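Local structure of O-methyltransferase family 2 (Planctopirus limnophila, 5I2H) at residues D202-S207 / I225-E230. The protein probably transfers methyl groups from S-adenosyl-L-methionine to hydroxyl oxygens of small molecules, and can bind the flavone apigenin. Residues are numbered along the deposited sequence; the frame is centred on the assembly and turned at random.
Sequences DVAGGS and IFDRPE
Asp227 reaches across to the glycine-rich turn after strand 199-203, where its OD2 accepts a hydrogen bond from Gly206 N at 3.0 Å through the anti lone pair. The bond is bent (N-H...O 142°); residues 204-207 are modelled in two conformers, and the turn contacts hold for the one described. A water whose oxygen lies 2.6 Å from Asp227 OD2 donates to it, and weakly to Ala204 O. OD1 turns back to the next residue, accepting a bond from Arg228 N, again through the anti lone pair, while Arg228 NH1 adds a purely electrostatic contact. Gripped at both oxygens, the carboxylate is restrained in rotation. Before the turn the strands run parallel: Phe226 N donates to Asp202 O at 3.0 Å, and Phe226 O receives a bond from Ala204 N at 2.8 Å. Asp202 and Ile225 lie side by side on one face, Ile225 CD1 meeting Asp202 CB at 3.8 Å; Asp202 OD2 hydrogen-bonds Thr211 OG1. On the other face, beside Val203, Phe226 holds CG anti to its backbone N (chi1 -178°) and meets Phe260 edge-to-face. In Rossmann-fold methyltransferases an acid ending this second strand commonly binds the cofactor ribose hydroxyls, and Asp227's position is consistent with that. The two strands and helix 209-217 form a beta-alpha-beta unit, flanked in the sheet by strands 265-269 and 248-252, while Leu232 of helix 229-241 packs on Ile225 and Asp227.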
ATOM      1  N   ASP A 202      25.506 -16.971 -14.993  1.00  8.82           N
ATOM      2  CA  ASP A 202      24.531 -16.115 -14.311  1.00  9.26           C
ATOM      3  C   ASP A 202      24.830 -14.712 -14.815  1.00 10.05           C
ATOM      4  O   ASP A 202      25.822 -14.107 -14.405  1.00 11.80           O
ATOM      5  CB  ASP A 202      24.725 -16.281 -12.802  1.00 11.09           C
ATOM      6  CG  ASP A 202      23.616 -15.712 -11.972  1.00 15.86           C
ATOM      7  OD1 ASP A 202      22.891 -14.830 -12.458  1.00 19.11           O
ATOM      8  OD2 ASP A 202      23.505 -16.134 -10.776  1.00 17.80           O
ATOM      9  N   VAL A 203      24.016 -14.220 -15.746  1.00  8.98           N
ATOM     10  CA  VAL A 203      24.265 -12.936 -16.398  1.00 11.45           C
ATOM     11  C   VAL A 203      23.594 -11.829 -15.600  1.00 10.33           C
ATOM     12  O   VAL A 203      22.377 -11.877 -15.363  1.00 10.00           O
ATOM     13  CB  VAL A 203      23.777 -12.959 -17.857  1.00 12.53           C
ATOM     14  CG1 VAL A 203      23.904 -11.534 -18.528  1.00 12.10           C
ATOM     15  CG2 VAL A 203      24.609 -13.986 -18.638  1.00 15.11           C
ATOM     16  N   ALA A 204      24.374 -10.839 -15.143  0.58 12.15           N
ATOM     17  CA  ALA A 204      23.833  -9.646 -14.484  0.58 12.26           C
ATOM     18  C   ALA A 204      23.022 -10.027 -13.250  0.58 14.51           C
ATOM     19  O   ALA A 204      22.067  -9.344 -12.879  0.58 13.44           O
ATOM     20  CB  ALA A 204      22.998  -8.806 -15.464  0.58  9.40           C
ATOM     21  N   GLY A 205      23.405 -11.149 -12.645  0.58 19.63           N
ATOM     22  CA  GLY A 205      22.779 -11.705 -11.465  0.58 20.76           C
ATOM     23  C   GLY A 205      23.694 -11.612 -10.266  0.58 21.06           C
ATOM     24  O   GLY A 205      23.602 -12.417  -9.341  0.58 18.76           O
ATOM     25  N   GLY A 206      24.582 -10.616 -10.286  0.58 23.67           N
ATOM     26  CA  GLY A 206      25.392 -10.266  -9.143  0.58 26.87           C
ATOM     27  C   GLY A 206      24.745 -10.386  -7.776  0.58 28.11           C
ATOM     28  O   GLY A 206      23.553 -10.116  -7.596  0.58 30.90           O
ATOM     29  N   SER A 207      25.603 -10.649  -6.795  0.58 27.48           N
ATOM     30  CA  SER A 207      25.339 -11.468  -5.623  0.58 25.74           C
ATOM     31  C   SER A 207      25.658 -12.887  -6.075  0.58 22.35           C
ATOM     32  O   SER A 207      26.421 -13.572  -5.392  0.58 22.20           O
ATOM     33  CB  SER A 207      23.905 -11.335  -5.073  0.58 25.45           C
ATOM     34  OG  SER A 207      23.046 -12.376  -5.559  0.58 27.21           O
ATOM     35  N   ILE A 225      29.718 -16.156 -12.746  1.00 10.47           N
ATOM     36  CA  ILE A 225      28.983 -14.916 -12.565  1.00  9.97           C
ATOM     37  C   ILE A 225      29.560 -13.883 -13.519  1.00 10.07           C
ATOM     38  O   ILE A 225      30.765 -13.585 -13.471  1.00 11.99           O
ATOM     39  CB  ILE A 225      29.085 -14.400 -11.122  1.00 12.45           C
ATOM     40  CG1 ILE A 225      28.860 -15.546 -10.109  1.00 13.11           C
ATOM     41  CG2 ILE A 225      28.153 -13.194 -10.937  1.00 12.57           C
ATOM     42  CD1 ILE A 225      27.486 -16.252 -10.243  1.00 11.18           C
ATOM     43  N   PHE A 226      28.700 -13.290 -14.338  1.00  9.78           N
ATOM     44  CA  PHE A 226      29.077 -12.266 -15.316  1.00  9.15           C
ATOM     45  C   PHE A 226      28.400 -10.963 -14.902  1.00  8.92           C
ATOM     46  O   PHE A 226      27.170 -10.904 -14.847  1.00 10.68           O
ATOM     47  CB  PHE A 226      28.621 -12.732 -16.707  1.00 10.12           C
ATOM     48  CG  PHE A 226      28.972 -11.807 -17.850  1.00  9.28           C
ATOM     49  CD1 PHE A 226      28.300 -10.597 -18.028  1.00 11.55           C
ATOM     50  CD2 PHE A 226      29.876 -12.196 -18.831  1.00 10.41           C
ATOM     51  CE1 PHE A 226      28.585  -9.770 -19.102  1.00 12.97           C
ATOM     52  CE2 PHE A 226      30.154 -11.371 -19.919  1.00 11.61           C
ATOM     53  CZ  PHE A 226      29.520 -10.158 -20.051  1.00 12.89           C
ATOM     54  N   ASP A 227      29.179  -9.931 -14.555  1.00 11.16           N
ATOM     55  CA  ASP A 227      28.565  -8.687 -14.084  1.00 12.96           C
ATOM     56  C   ASP A 227      29.628  -7.581 -14.084  1.00 15.23           C
ATOM     57  O   ASP A 227      30.757  -7.794 -14.535  1.00 15.71           O
ATOM     58  CB  ASP A 227      27.927  -8.873 -12.699  1.00 13.87           C
ATOM     59  CG  ASP A 227      26.702  -7.982 -12.505  1.00 17.21           C
ATOM     60  OD1 ASP A 227      26.748  -6.809 -12.936  1.00 22.25           O
ATOM     61  OD2 ASP A 227      25.699  -8.438 -11.939  1.00 17.43           O
ATOM     62  N   ARG A 228      29.241  -6.390 -13.601  1.00 18.60           N
ATOM     63  CA  ARG A 228      30.191  -5.280 -13.424  1.00 20.51           C
ATOM     64  C   ARG A 228      31.158  -5.570 -12.276  1.00 22.05           C
ATOM     65  O   ARG A 228      30.791  -6.225 -11.295  1.00 21.64           O
ATOM     66  CB  ARG A 228      29.462  -3.971 -13.122  1.00 27.59           C
ATOM     67  CG  ARG A 228      28.283  -3.678 -14.011  1.00 35.54           C
ATOM     68  CD  ARG A 228      27.595  -2.351 -13.668  1.00 42.42           C
ATOM     69  NE  ARG A 228      27.049  -2.257 -12.308  1.00 47.89           N
ATOM     70  CZ  ARG A 228      26.018  -2.968 -11.837  1.00 52.06           C
ATOM     71  NH1 ARG A 228      25.418  -3.901 -12.592  1.00 52.64           N
ATOM     72  NH2 ARG A 228      25.597  -2.757 -10.590  1.00 53.14           N
ATOM     73  N   PRO A 229      32.389  -5.054 -12.357  1.00 23.00           N
ATOM     74  CA  PRO A 229      33.384  -5.355 -11.312  1.00 24.19           C
ATOM     75  C   PRO A 229      32.943  -5.009  -9.901  1.00 25.10           C
ATOM     76  O   PRO A 229      33.218  -5.785  -8.969  1.00 25.40           O
ATOM     77  CB  PRO A 229      34.597  -4.512 -11.739  1.00 25.22           C
ATOM     78  CG  PRO A 229      34.457  -4.370 -13.194  1.00 25.31           C
ATOM     79  CD  PRO A 229      32.986  -4.344 -13.501  1.00 23.69           C
ATOM     80  N   GLU A 230      32.279  -3.864  -9.710  1.00 27.86           N
ATOM     81  CA  GLU A 230      31.851  -3.454  -8.374  1.00 30.35           C
ATOM     82  C   GLU A 230      30.922  -4.486  -7.747  1.00 28.93           C
ATOM     83  O   GLU A 230      30.891  -4.641  -6.520  1.00 29.49           O
ATOM     84  CB  GLU A 230      31.143  -2.089  -8.435  1.00 34.77           C
ATOM     85  CG  GLU A 230      31.825  -1.027  -9.314  1.00 39.61           C
ATOM     86  CD  GLU A 230      31.499  -1.156 -10.818  1.00 42.24           C
ATOM     87  OE1 GLU A 230      31.726  -2.228 -11.397  1.00 40.03           O
ATOM     88  OE2 GLU A 230      31.029  -0.174 -11.430  1.00 46.21           O
TER
HETATM   89  O   HOH W   1      23.692  -7.099 -10.968  1.00 36.77           O